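Long-range contacts in dextranase (Pseudarthrobacter oxydans, PDB 6NZS), which catalyses the endohydrolysis of alpha-1,6-glucosidic linkages in dextran: residues Q43-D48 with Y92-W97; T447-S452 with G483-A488; A465-T470 with Y525-G530. All blocks are in the same frame, centred on the assembly; numbering follows the deposited sequence.

Interaction 1 of 3, residues Q43-D48 with Y92-W97; sequences QENQPD and YAKDVW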
ATOM      1  N   GLN A  43      -6.966  -7.251  27.288  1.00 13.62           N
ATOM      2  CA  GLN A  43      -5.762  -8.019  27.576  1.00 15.22           C
ATOM      3  C   GLN A  43      -6.148  -9.479  27.750  1.00 16.70           C
ATOM      4  O   GLN A  43      -7.196  -9.792  28.318  1.00 16.49           O
ATOM      5  CB  GLN A  43      -5.109  -7.493  28.854  1.00 16.89           C
ATOM      6  CG  GLN A  43      -3.653  -7.875  29.012  1.00 21.88           C
ATOM      7  CD  GLN A  43      -2.969  -7.097  30.118  1.00 20.30           C
ATOM      8  OE1 GLN A  43      -2.509  -5.971  29.908  1.00 21.72           O
ATOM      9  NE2 GLN A  43      -2.888  -7.695  31.300  1.00 19.86           N
ATOM     10  N   GLU A  44      -5.308 -10.382  27.237  1.00 16.05           N
ATOM     11  CA  GLU A  44      -5.747 -11.772  27.129  1.00 17.19           C
ATOM     12  C   GLU A  44      -6.044 -12.395  28.490  1.00 19.34           C
ATOM     13  O   GLU A  44      -6.899 -13.285  28.589  1.00 19.09           O
ATOM     14  CB  GLU A  44      -4.742 -12.611  26.340  1.00 20.69           C
ATOM     15  CG  GLU A  44      -3.398 -12.732  27.006  1.00 27.46           C
ATOM     16  CD  GLU A  44      -3.284 -13.900  27.961  1.00 34.19           C
ATOM     17  OE1 GLU A  44      -2.203 -14.052  28.562  1.00 40.09           O
ATOM     18  OE2 GLU A  44      -4.277 -14.661  28.100  1.00 37.39           O
ATOM     19  N   ASN A  45      -5.362 -11.959  29.547  1.00 18.55           N
ATOM     20  CA  ASN A  45      -5.625 -12.462  30.892  1.00 19.98           C
ATOM     21  C   ASN A  45      -6.647 -11.629  31.655  1.00 22.01           C
ATOM     22  O   ASN A  45      -6.822 -11.834  32.862  1.00 23.10           O
ATOM     23  CB  ASN A  45      -4.321 -12.593  31.693  1.00 20.63           C
ATOM     24  CG  ASN A  45      -3.648 -11.255  31.962  1.00 22.42           C
ATOM     25  OD1 ASN A  45      -4.016 -10.224  31.397  1.00 19.03           O
ATOM     26  ND2 ASN A  45      -2.640 -11.271  32.828  1.00 19.21           N
ATOM     27  N   GLN A  46      -7.314 -10.691  30.984  1.00 18.73           N
ATOM     28  CA  GLN A  46      -8.412  -9.914  31.561  1.00 20.35           C
ATOM     29  C   GLN A  46      -9.557  -9.884  30.558  1.00 21.36           C
ATOM     30  O   GLN A  46     -10.012  -8.811  30.155  1.00 18.53           O
ATOM     31  CB  GLN A  46      -7.967  -8.486  31.885  1.00 19.83           C
ATOM     32  CG  GLN A  46      -6.657  -8.355  32.641  1.00 24.88           C
ATOM     33  CD  GLN A  46      -6.156  -6.918  32.694  1.00 28.96           C
ATOM     34  OE1 GLN A  46      -6.639  -6.048  31.963  1.00 30.81           O
ATOM     35  NE2 GLN A  46      -5.188  -6.663  33.567  1.00 27.51           N
ATOM     36  N   PRO A  47     -10.049 -11.051  30.128  1.00 20.93           N
ATOM     37  CA  PRO A  47     -11.001 -11.065  29.002  1.00 22.24           C
ATOM     38  C   PRO A  47     -12.317 -10.377  29.307  1.00 25.11           C
ATOM     39  O   PRO A  47     -13.062 -10.057  28.368  1.00 23.55           O
ATOM     40  CB  PRO A  47     -11.206 -12.560  28.708  1.00 24.99           C
ATOM     41  CG  PRO A  47     -10.329 -13.312  29.692  1.00 28.34           C
ATOM     42  CD  PRO A  47      -9.961 -12.363  30.788  1.00 27.10           C
ATOM     43  N   ASP A  48     -12.628 -10.140  30.585  1.00 21.54           N
ATOM     44  CA  ASP A  48     -13.844  -9.443  30.984  1.00 24.13           C
ATOM     45  C   ASP A  48     -13.734  -7.929  30.860  1.00 25.93           C
ATOM     46  O   ASP A  48     -14.759  -7.244  30.951  1.00 29.47           O
ATOM     47  CB  ASP A  48     -14.174  -9.795  32.435  1.00 27.39           C
ATOM     48  CG  ASP A  48     -13.043  -9.452  33.386  1.00 30.13           C
ATOM     49  OD1 ASP A  48     -11.881  -9.813  33.095  1.00 29.27           O
ATOM     50  OD2 ASP A  48     -13.311  -8.814  34.425  1.00 35.41           O
ATOM     51  N   TYR A  92      -0.874  -1.878  21.777  1.00 10.37           N
ATOM     52  CA  TYR A  92      -0.868  -2.967  22.741  1.00  9.69           C
ATOM     53  C   TYR A  92       0.569  -3.346  23.078  1.00  9.36           C
ATOM     54  O   TYR A  92       1.495  -3.119  22.291  1.00 10.12           O
ATOM     55  CB  TYR A  92      -1.727  -4.166  22.294  1.00  9.23           C
ATOM     56  CG  TYR A  92      -1.093  -5.078  21.261  1.00  8.75           C
ATOM     57  CD1 TYR A  92      -0.436  -4.565  20.147  1.00  9.04           C
ATOM     58  CD2 TYR A  92      -1.191  -6.458  21.378  1.00 10.00           C
ATOM     59  CE1 TYR A  92       0.141  -5.406  19.195  1.00  9.82           C
ATOM     60  CE2 TYR A  92      -0.623  -7.308  20.424  1.00  9.96           C
ATOM     61  CZ  TYR A  92       0.042  -6.772  19.338  1.00  9.44           C
ATOM     62  OH  TYR A  92       0.622  -7.602  18.415  1.00 10.16           O
ATOM     63  N   ALA A  93       0.756  -3.891  24.285  1.00 10.66           N
ATOM     64  CA  ALA A  93       2.068  -4.356  24.710  1.00  9.96           C
ATOM     65  C   ALA A  93       2.057  -5.803  25.179  1.00 10.72           C
ATOM     66  O   ALA A  93       3.114  -6.323  25.556  1.00 11.10           O
ATOM     67  CB  ALA A  93       2.643  -3.433  25.801  1.00 10.95           C
ATOM     68  N   LYS A  94       0.907  -6.466  25.153  1.00 10.44           N
ATOM     69  CA  LYS A  94       0.741  -7.807  25.689  1.00 11.31           C
ATOM     70  C   LYS A  94      -0.381  -8.448  24.890  1.00 11.94           C
ATOM     71  O   LYS A  94      -1.246  -7.740  24.364  1.00 12.73           O
ATOM     72  CB  LYS A  94       0.371  -7.702  27.177  1.00 13.90           C
ATOM     73  CG  LYS A  94       0.215  -8.998  27.951  1.00 16.52           C
ATOM     74  CD  LYS A  94       0.176  -8.685  29.464  1.00 13.16           C
ATOM     75  CE  LYS A  94      -0.245  -9.886  30.295  1.00 15.08           C
ATOM     76  NZ  LYS A  94       0.724 -11.004  30.251  1.00 17.08           N
ATOM     77  N   ASP A  95      -0.353  -9.780  24.787  1.00 10.66           N
ATOM     78  CA  ASP A  95      -1.361 -10.510  24.014  1.00 11.30           C
ATOM     79  C   ASP A  95      -2.759 -10.017  24.361  1.00 11.99           C
ATOM     80  O   ASP A  95      -3.077  -9.778  25.532  1.00 13.94           O
ATOM     81  CB  ASP A  95      -1.308 -12.005  24.354  1.00 10.78           C
ATOM     82  CG  ASP A  95      -0.057 -12.700  23.848  1.00 15.48           C
ATOM     83  OD1 ASP A  95       0.910 -12.035  23.448  1.00 13.61           O
ATOM     84  OD2 ASP A  95      -0.046 -13.950  23.877  1.00 19.17           O
ATOM     85  N   VAL A  96      -3.611  -9.893  23.336  1.00  9.97           N
ATOM     86  CA  VAL A  96      -4.974  -9.403  23.510  1.00 10.76           C
ATOM     87  C   VAL A  96      -5.962 -10.356  22.857  1.00 11.21           C
ATOM     88  O   VAL A  96      -5.633 -11.106  21.936  1.00 11.02           O
ATOM     89  CB  VAL A  96      -5.192  -7.984  22.943  1.00 10.88           C
ATOM     90  CG1 VAL A  96      -4.411  -6.942  23.746  1.00 11.93           C
ATOM     91  CG2 VAL A  96      -4.831  -7.942  21.458  1.00 10.11           C
ATOM     92  N   TRP A  97      -7.195 -10.304  23.349  1.00 10.56           N
ATOM     93  CA  TRP A  97      -8.347 -10.853  22.643  1.00  9.50           C
ATOM     94  C   TRP A  97      -9.104  -9.696  22.004  1.00 10.21           C
ATOM     95  O   TRP A  97      -9.462  -8.732  22.687  1.00 11.54           O
ATOM     96  CB  TRP A  97      -9.295 -11.554  23.619  1.00 12.86           C
ATOM     97  CG  TRP A  97      -8.933 -12.973  23.989  1.00 14.17           C
ATOM     98  CD1 TRP A  97      -8.526 -13.418  25.214  1.00 19.48           C
ATOM     99  CD2 TRP A  97      -8.985 -14.132  23.138  1.00 14.61           C
ATOM    100  NE1 TRP A  97      -8.309 -14.777  25.176  1.00 18.52           N
ATOM    101  CE2 TRP A  97      -8.585 -15.239  23.915  1.00 19.29           C
ATOM    102  CE3 TRP A  97      -9.327 -14.339  21.797  1.00 15.51           C
ATOM    103  CZ2 TRP A  97      -8.516 -16.535  23.393  1.00 18.72           C
ATOM    104  CZ3 TRP A  97      -9.264 -15.632  21.283  1.00 17.63           C
ATOM    105  CH2 TRP A  97      -8.859 -16.708  22.080  1.00 19.39           C
TER
HETATM  106  O   HOH W   1      -0.970 -13.080  30.842  1.00 25.56           O
HETATM  107  O   HOH W   2      -8.184 -15.699  28.133  1.00 30.81           O
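Gln43 and Val96 form an antiparallel, non-hydrogen-bonded beta pair in the N-terminal Ig-like domain of this family 49 glycoside hydrolase. Strand 37-43 ends here. A type I beta turn follows from Gln43 to Gln46, closed by the bond from Gln46 N to Gln43 O. Just past the pair, Glu44 N donates to Asp95 O at 2.9 Å, with an N-H...O angle of 152°. It is the one direct hydrogen bond between 43-48 and 92-97. Glu44 CG packs on Asp95 CB at 3.5 Å, the two side chains lying side by side and pointing the same way. Asp95 OD1 has its donor elsewhere, in Tyr139 N. Glu44 OE1 and Lys94 NZ are 4.6 Å apart, too far for a salt bridge. A water joins them instead, accepting from Lys94 NZ at 2.7 Å and donating to Glu44 OE1.

The Gln43 side chain sets out away from 92-97, but its end comes back to Lys94. CG is anti to the backbone N (chi1 -161°), and the extended chain crosses the lysine obliquely, with Gln43 CD 3.6 Å from Lys94 CD. Both amide atoms have a partner. OE1 accepts from Asn9 ND2. NE2 donates almost straight (172°) to Asn45 OD1 at 2.8 Å, on a lone pair in the carbonyl plane. An alanine at Gln43 would probably leave Asn45 OD1 without this donor, Asn9 ND2 without its acceptor and the Lys94 methylenes freer to move.

Trp97 NE1 donates to a second water at 3.1 Å, and that water donates to Glu44 O. The same Glu44 O lies in the plane of the indole, at its edge, 3.7 Å from Trp97 CD1.

Interaction 2 of 3, residues T447-S452 with G483-A488; sequences TCILNS and GMTNCA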
ATOM      1  N   THR A 447       1.798  -4.516 -15.095  1.00  9.73           N
ATOM      2  CA  THR A 447       0.941  -5.331 -14.240  1.00  8.87           C
ATOM      3  C   THR A 447       1.771  -6.506 -13.738  1.00 10.09           C
ATOM      4  O   THR A 447       2.990  -6.540 -13.938  1.00 10.23           O
ATOM      5  CB  THR A 447      -0.366  -5.698 -14.972  1.00  9.34           C
ATOM      6  OG1 THR A 447      -1.283  -6.344 -14.070  1.00  9.62           O
ATOM      7  CG2 THR A 447      -0.080  -6.609 -16.149  1.00 10.72           C
ATOM      8  N   CYS A 448       1.096  -7.456 -13.077  1.00  8.77           N
ATOM      9  CA  CYS A 448       1.666  -8.651 -12.451  1.00 10.16           C
ATOM     10  C   CYS A 448       2.216  -8.360 -11.063  1.00  9.55           C
ATOM     11  O   CYS A 448       2.291  -7.202 -10.640  1.00  9.50           O
ATOM     12  CB  CYS A 448       2.754  -9.328 -13.298  1.00  9.68           C
ATOM     13  SG  CYS A 448       2.329  -9.623 -15.025  1.00 10.28           S
ATOM     14  N   ILE A 449       2.622  -9.411 -10.353  1.00  8.54           N
ATOM     15  CA  ILE A 449       3.194  -9.230  -9.022  1.00  9.13           C
ATOM     16  C   ILE A 449       4.505  -8.449  -9.096  1.00  9.07           C
ATOM     17  O   ILE A 449       4.733  -7.518  -8.316  1.00  9.48           O
ATOM     18  CB  ILE A 449       3.353 -10.591  -8.321  1.00  9.11           C
ATOM     19  CG1 ILE A 449       2.002 -11.325  -8.241  1.00 10.58           C
ATOM     20  CG2 ILE A 449       3.963 -10.401  -6.938  1.00 10.05           C
ATOM     21  CD1 ILE A 449       0.933 -10.605  -7.415  1.00 10.96           C
ATOM     22  N   LEU A 450       5.390  -8.819 -10.027  1.00  8.85           N
ATOM     23  CA  LEU A 450       6.672  -8.142 -10.229  1.00  8.18           C
ATOM     24  C   LEU A 450       6.753  -7.587 -11.649  1.00  9.46           C
ATOM     25  O   LEU A 450       6.332  -8.242 -12.607  1.00 10.86           O
ATOM     26  CB  LEU A 450       7.842  -9.101  -9.964  1.00 10.91           C
ATOM     27  CG  LEU A 450       7.890  -9.694  -8.557  1.00 10.60           C
ATOM     28  CD1 LEU A 450       7.525 -11.174  -8.572  1.00 12.95           C
ATOM     29  CD2 LEU A 450       9.271  -9.472  -7.942  1.00 12.97           C
ATOM     30  N   ASN A 451       7.323  -6.387 -11.795  1.00  9.57           N
ATOM     31  CA  ASN A 451       7.223  -5.691 -13.073  1.00  9.98           C
ATOM     32  C   ASN A 451       8.374  -4.715 -13.260  1.00 10.77           C
ATOM     33  O   ASN A 451       8.741  -3.990 -12.336  1.00 11.02           O
ATOM     34  CB  ASN A 451       5.884  -4.942 -13.102  1.00 10.30           C
ATOM     35  CG  ASN A 451       5.579  -4.241 -14.419  1.00 10.13           C
ATOM     36  OD1 ASN A 451       5.074  -3.121 -14.396  1.00 10.50           O
ATOM     37  ND2 ASN A 451       5.829  -4.896 -15.555  1.00  9.46           N
ATOM     38  N   SER A 452       8.927  -4.717 -14.469  1.00 11.96           N
ATOM     39  CA  SER A 452       9.645  -3.578 -15.038  1.00 11.19           C
ATOM     40  C   SER A 452       8.805  -3.118 -16.223  1.00 12.05           C
ATOM     41  O   SER A 452       8.869  -3.706 -17.308  1.00 11.27           O
ATOM     42  CB  SER A 452      11.049  -3.959 -15.487  1.00 11.79           C
ATOM     43  OG  SER A 452      11.608  -2.903 -16.275  1.00 12.60           O
ATOM     44  N   GLY A 483      -5.411 -16.146  -2.828  1.00  9.59           N
ATOM     45  CA  GLY A 483      -6.463 -16.119  -3.835  1.00  9.31           C
ATOM     46  C   GLY A 483      -5.898 -16.077  -5.254  1.00  9.31           C
ATOM     47  O   GLY A 483      -4.746 -16.434  -5.518  1.00  9.85           O
ATOM     48  N   MET A 484      -6.739 -15.622  -6.182  1.00  8.40           N
ATOM     49  CA  MET A 484      -6.391 -15.590  -7.598  1.00  9.07           C
ATOM     50  C   MET A 484      -5.661 -14.307  -7.972  1.00  9.05           C
ATOM     51  O   MET A 484      -5.934 -13.236  -7.429  1.00  9.14           O
ATOM     52  CB  MET A 484      -7.663 -15.659  -8.447  1.00  9.75           C
ATOM     53  CG  MET A 484      -8.460 -16.926  -8.273  1.00  9.37           C
ATOM     54  SD  MET A 484      -9.959 -16.928  -9.290  1.00 13.15           S
ATOM     55  CE  MET A 484     -10.936 -15.679  -8.488  1.00 19.61           C
ATOM     56  N   THR A 485      -4.725 -14.419  -8.917  1.00  8.45           N
ATOM     57  CA  THR A 485      -4.103 -13.239  -9.515  1.00  8.40           C
ATOM     58  C   THR A 485      -3.963 -13.456 -11.014  1.00  8.62           C
ATOM     59  O   THR A 485      -4.327 -14.510 -11.551  1.00  8.70           O
ATOM     60  CB  THR A 485      -2.773 -12.851  -8.847  1.00  9.54           C
ATOM     61  OG1 THR A 485      -2.433 -11.512  -9.221  1.00  9.70           O
ATOM     62  CG2 THR A 485      -1.635 -13.785  -9.263  1.00  9.49           C
ATOM     63  N   ASN A 486      -3.430 -12.437 -11.695  1.00  9.05           N
ATOM     64  CA  ASN A 486      -3.370 -12.460 -13.155  1.00  8.64           C
ATOM     65  C   ASN A 486      -2.044 -12.960 -13.718  1.00  9.31           C
ATOM     66  O   ASN A 486      -2.054 -13.741 -14.677  1.00  9.84           O
ATOM     67  CB  ASN A 486      -3.773 -11.107 -13.775  1.00  8.32           C
ATOM     68  CG  ASN A 486      -2.794  -9.988 -13.481  1.00  8.66           C
ATOM     69  OD1 ASN A 486      -2.114  -9.977 -12.447  1.00  9.49           O
ATOM     70  ND2 ASN A 486      -2.741  -9.010 -14.385  1.00  9.40           N
ATOM     71  N   CYS A 487      -0.903 -12.542 -13.167  1.00  8.97           N
ATOM     72  CA  CYS A 487       0.379 -12.940 -13.750  1.00  9.00           C
ATOM     73  C   CYS A 487       1.492 -12.724 -12.733  1.00  8.51           C
ATOM     74  O   CYS A 487       1.381 -11.892 -11.834  1.00  9.44           O
ATOM     75  CB  CYS A 487       0.675 -12.199 -15.065  1.00 10.35           C
ATOM     76  SG  CYS A 487       0.452 -10.409 -15.023  1.00 10.47           S
ATOM     77  N   ALA A 488       2.578 -13.485 -12.902  1.00  8.75           N
ATOM     78  CA  ALA A 488       3.682 -13.451 -11.945  1.00  9.20           C
ATOM     79  C   ALA A 488       4.643 -12.289 -12.191  1.00  8.69           C
ATOM     80  O   ALA A 488       4.904 -11.495 -11.283  1.00  9.79           O
ATOM     81  CB  ALA A 488       4.443 -14.780 -11.959  1.00 10.98           C
TER
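Cys448 and Cys487 are joined by a disulfide, SG to SG 2.0 Å, with a chi3 of -95°. The bond links two neighbouring coils of the beta-solenoid, just ahead of a strand in each. Backbone bonds run beside it. Ile449 N donates to Cys487 O at 3.1 Å, and Leu450 N donates to Ala488 O at 3.0 Å. Beside the disulfide too, Thr447 and Asn486 reach toward each other tip to tip. Asn486 ND2 donates to Thr447 OG1 at 3.1 Å, close to the plane of its own amide.

The Ile449 side chain meets 483-488 atom by atom. CB lies 3.5 Å from Ala488 O. CG1, anti to the carbonyl carbon (chi1 -57°), meets Cys487 O at 3.7 Å. CD1 ends 3.9 Å from Thr485 OG1, a hydroxyl whose hydrogen-bond partner is Asn436 OD1.

All the touching residues are buried. Strand 450-452 pairs in parallel with strand 489-493, the continuation of 483-488. Ile449 also packs on Ile479 and Val481 of strand 469-482 and on Leu505 of strand 495-507.

Interaction 3 of 3, residues A465-T470 with Y525-G530; sequences ADPNTT and YTNPAG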
ATOM      1  N   ALA A 465      15.318   1.945 -24.128  1.00 16.03           N
ATOM      2  CA  ALA A 465      16.246   1.407 -23.143  1.00 15.33           C
ATOM      3  C   ALA A 465      17.594   2.126 -23.215  1.00 20.34           C
ATOM      4  O   ALA A 465      17.885   2.870 -24.157  1.00 18.90           O
ATOM      5  CB  ALA A 465      16.442  -0.092 -23.359  1.00 16.48           C
ATOM      6  N   ASP A 466      18.418   1.899 -22.192  1.00 15.48           N
ATOM      7  CA  ASP A 466      19.776   2.444 -22.123  1.00 17.39           C
ATOM      8  C   ASP A 466      20.733   1.347 -21.680  1.00 17.97           C
ATOM      9  O   ASP A 466      20.799   1.021 -20.480  1.00 17.44           O
ATOM     10  CB  ASP A 466      19.845   3.637 -21.178  1.00 16.50           C
ATOM     11  CG  ASP A 466      21.181   4.373 -21.250  1.00 20.23           C
ATOM     12  OD1 ASP A 466      22.120   3.856 -21.887  1.00 21.13           O
ATOM     13  OD2 ASP A 466      21.280   5.466 -20.650  1.00 22.39           O
ATOM     14  N   PRO A 467      21.502   0.765 -22.605  1.00 19.58           N
ATOM     15  CA  PRO A 467      22.465  -0.281 -22.222  1.00 18.93           C
ATOM     16  C   PRO A 467      23.573   0.204 -21.300  1.00 19.58           C
ATOM     17  O   PRO A 467      24.308  -0.632 -20.760  1.00 20.85           O
ATOM     18  CB  PRO A 467      23.039  -0.748 -23.568  1.00 23.31           C
ATOM     19  CG  PRO A 467      22.055  -0.281 -24.596  1.00 26.74           C
ATOM     20  CD  PRO A 467      21.475   0.991 -24.057  1.00 21.49           C
ATOM     21  N   ASN A 468      23.713   1.510 -21.103  1.00 20.38           N
ATOM     22  CA  ASN A 468      24.716   2.051 -20.198  1.00 21.08           C
ATOM     23  C   ASN A 468      24.192   2.240 -18.783  1.00 21.90           C
ATOM     24  O   ASN A 468      24.840   2.918 -17.983  1.00 19.79           O
ATOM     25  CB  ASN A 468      25.291   3.357 -20.752  1.00 23.27           C
ATOM     26  CG  ASN A 468      25.968   3.165 -22.093  1.00 27.62           C
ATOM     27  OD1 ASN A 468      26.624   2.150 -22.327  1.00 30.53           O
ATOM     28  ND2 ASN A 468      25.811   4.137 -22.982  1.00 36.45           N
ATOM     29  N   THR A 469      23.038   1.656 -18.457  1.00 18.16           N
ATOM     30  CA  THR A 469      22.519   1.617 -17.099  1.00 16.83           C
ATOM     31  C   THR A 469      22.343   0.158 -16.696  1.00 15.95           C
ATOM     32  O   THR A 469      22.197  -0.720 -17.551  1.00 15.62           O
ATOM     33  CB  THR A 469      21.181   2.363 -16.991  1.00 16.87           C
ATOM     34  OG1 THR A 469      20.211   1.743 -17.845  1.00 16.58           O
ATOM     35  CG2 THR A 469      21.343   3.826 -17.405  1.00 16.90           C
ATOM     36  N   THR A 470      22.380  -0.099 -15.384  1.00 14.32           N
ATOM     37  CA  THR A 470      22.317  -1.463 -14.872  1.00 14.77           C
ATOM     38  C   THR A 470      21.433  -1.534 -13.635  1.00 14.23           C
ATOM     39  O   THR A 470      21.622  -0.767 -12.686  1.00 13.49           O
ATOM     40  CB  THR A 470      23.715  -1.988 -14.530  1.00 17.76           C
ATOM     41  OG1 THR A 470      24.551  -1.886 -15.687  1.00 18.56           O
ATOM     42  CG2 THR A 470      23.646  -3.441 -14.118  1.00 17.88           C
ATOM     43  N   TYR A 525      14.953  -4.631 -24.349  1.00 15.17           N
ATOM     44  CA  TYR A 525      14.716  -3.497 -25.228  1.00 16.17           C
ATOM     45  C   TYR A 525      16.056  -2.915 -25.695  1.00 17.68           C
ATOM     46  O   TYR A 525      17.128  -3.318 -25.232  1.00 16.58           O
ATOM     47  CB  TYR A 525      13.826  -2.459 -24.537  1.00 16.59           C
ATOM     48  CG  TYR A 525      12.344  -2.825 -24.521  1.00 15.74           C
ATOM     49  CD1 TYR A 525      11.918  -4.100 -24.880  1.00 16.74           C
ATOM     50  CD2 TYR A 525      11.380  -1.890 -24.170  1.00 15.69           C
ATOM     51  CE1 TYR A 525      10.569  -4.436 -24.875  1.00 16.23           C
ATOM     52  CE2 TYR A 525      10.025  -2.217 -24.167  1.00 16.92           C
ATOM     53  CZ  TYR A 525       9.636  -3.485 -24.524  1.00 14.72           C
ATOM     54  OH  TYR A 525       8.297  -3.821 -24.525  1.00 17.12           O
ATOM     55  N   THR A 526      15.989  -1.978 -26.642  1.00 17.13           N
ATOM     56  CA  THR A 526      17.180  -1.355 -27.218  1.00 18.73           C
ATOM     57  C   THR A 526      17.164   0.148 -26.985  1.00 16.99           C
ATOM     58  O   THR A 526      16.164   0.731 -26.570  1.00 17.42           O
ATOM     59  CB  THR A 526      17.280  -1.600 -28.735  1.00 18.47           C
ATOM     60  OG1 THR A 526      16.357  -0.741 -29.421  1.00 21.67           O
ATOM     61  CG2 THR A 526      16.973  -3.043 -29.083  1.00 20.64           C
ATOM     62  N   ASN A 527      18.295   0.786 -27.287  1.00 19.92           N
ATOM     63  CA  ASN A 527      18.328   2.236 -27.420  1.00 22.39           C
ATOM     64  C   ASN A 527      17.896   2.602 -28.839  1.00 24.48           C
ATOM     65  O   ASN A 527      17.664   1.717 -29.668  1.00 22.24           O
ATOM     66  CB  ASN A 527      19.712   2.769 -27.031  1.00 21.76           C
ATOM     67  CG  ASN A 527      20.833   2.253 -27.919  1.00 25.12           C
ATOM     68  OD1 ASN A 527      20.605   1.718 -29.003  1.00 23.91           O
ATOM     69  ND2 ASN A 527      22.066   2.422 -27.450  1.00 27.51           N
ATOM     70  N   PRO A 528      17.747   3.896 -29.154  1.00 24.40           N
ATOM     71  CA  PRO A 528      17.348   4.252 -30.526  1.00 28.05           C
ATOM     72  C   PRO A 528      18.313   3.766 -31.592  1.00 28.93           C
ATOM     73  O   PRO A 528      17.887   3.502 -32.724  1.00 32.27           O
ATOM     74  CB  PRO A 528      17.249   5.782 -30.480  1.00 30.33           C
ATOM     75  CG  PRO A 528      16.915   6.073 -29.065  1.00 28.84           C
ATOM     76  CD  PRO A 528      17.704   5.073 -28.265  1.00 26.10           C
ATOM     77  N   ALA A 529      19.598   3.623 -31.264  1.00 28.07           N
ATOM     78  CA  ALA A 529      20.560   3.099 -32.224  1.00 31.92           C
ATOM     79  C   ALA A 529      20.396   1.606 -32.466  1.00 29.89           C
ATOM     80  O   ALA A 529      20.960   1.091 -33.436  1.00 33.17           O
ATOM     81  CB  ALA A 529      21.987   3.408 -31.769  1.00 30.28           C
ATOM     82  N   GLY A 530      19.647   0.903 -31.617  1.00 24.37           N
ATOM     83  CA  GLY A 530      19.404  -0.511 -31.798  1.00 24.51           C
ATOM     84  C   GLY A 530      20.232  -1.427 -30.928  1.00 22.46           C
ATOM     85  O   GLY A 530      20.134  -2.649 -31.084  1.00 25.78           O
TER
HETATM   86  O   HOH W   3      22.149   4.470 -24.967  1.00 30.40           O
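Ala465 N donates to Thr526 O at 2.9 Å, from above the carbonyl plane, where two loops of the family 49 beta-solenoid meet. One loop leads into strand 469-482, and the other follows strand 521-524. Ala465 CB packs on Tyr525 CB at 3.7 Å. Ala465 O in turn receives a CA-H...O contact from Asn527 CA at 3.4 Å. Next to it, Pro467 and the Asn527 side chain cross at about a right angle, with Pro467 CD 3.7 Å from Asn527 ND2.

A water adds a polar bridge, accepting from Asn527 ND2 at 3.2 Å and donating to Asp466 OD1. That carboxylate oxygen has a second role. It accepts from Asn468 N at 2.9 Å in an Asx turn, within the type I beta turn from Asp466 to Thr469. Asp466 O takes both the N and the OG1 of Thr469, so two bonds from Thr469 close the turn on Asp466 O.

The intervening coil holds both loops: Asp466 has a backbone bond with Leu494, and Tyr525 one with Ala493. Asn527 starts a second type I turn, ending at Gly530, whose positive phi suits glycine. Asn527 OD1 accepts from Glu531 N. Asn527 O is gripped from opposite faces of its plane, by Thr526 OG1 at 2.8 Å and by Gly530 N at 2.9 Å.

In the fold
Interaction 1 belongs to the Ig-like domain, while interactions 2 and 3 belong to the solenoid. Interactions 1 and 3 lie on opposite sides of the chain's centre, with centres about 58 Å apart. Interaction 2 is fully buried and has the covalent link. The other two are nearer the surface, each with a single direct backbone hydrogen bond supplemented by bridging waters and beta turns; interaction 1 has opposite charges joined through water, interaction 3 a carboxylate and an amide. Interactions 2 and 3 are linked by strand 469-482, which begins in 465-470 and ends just before 483-488. Their segments alternate along the chain, and their nearest atoms are about 7 Å apart, without touching.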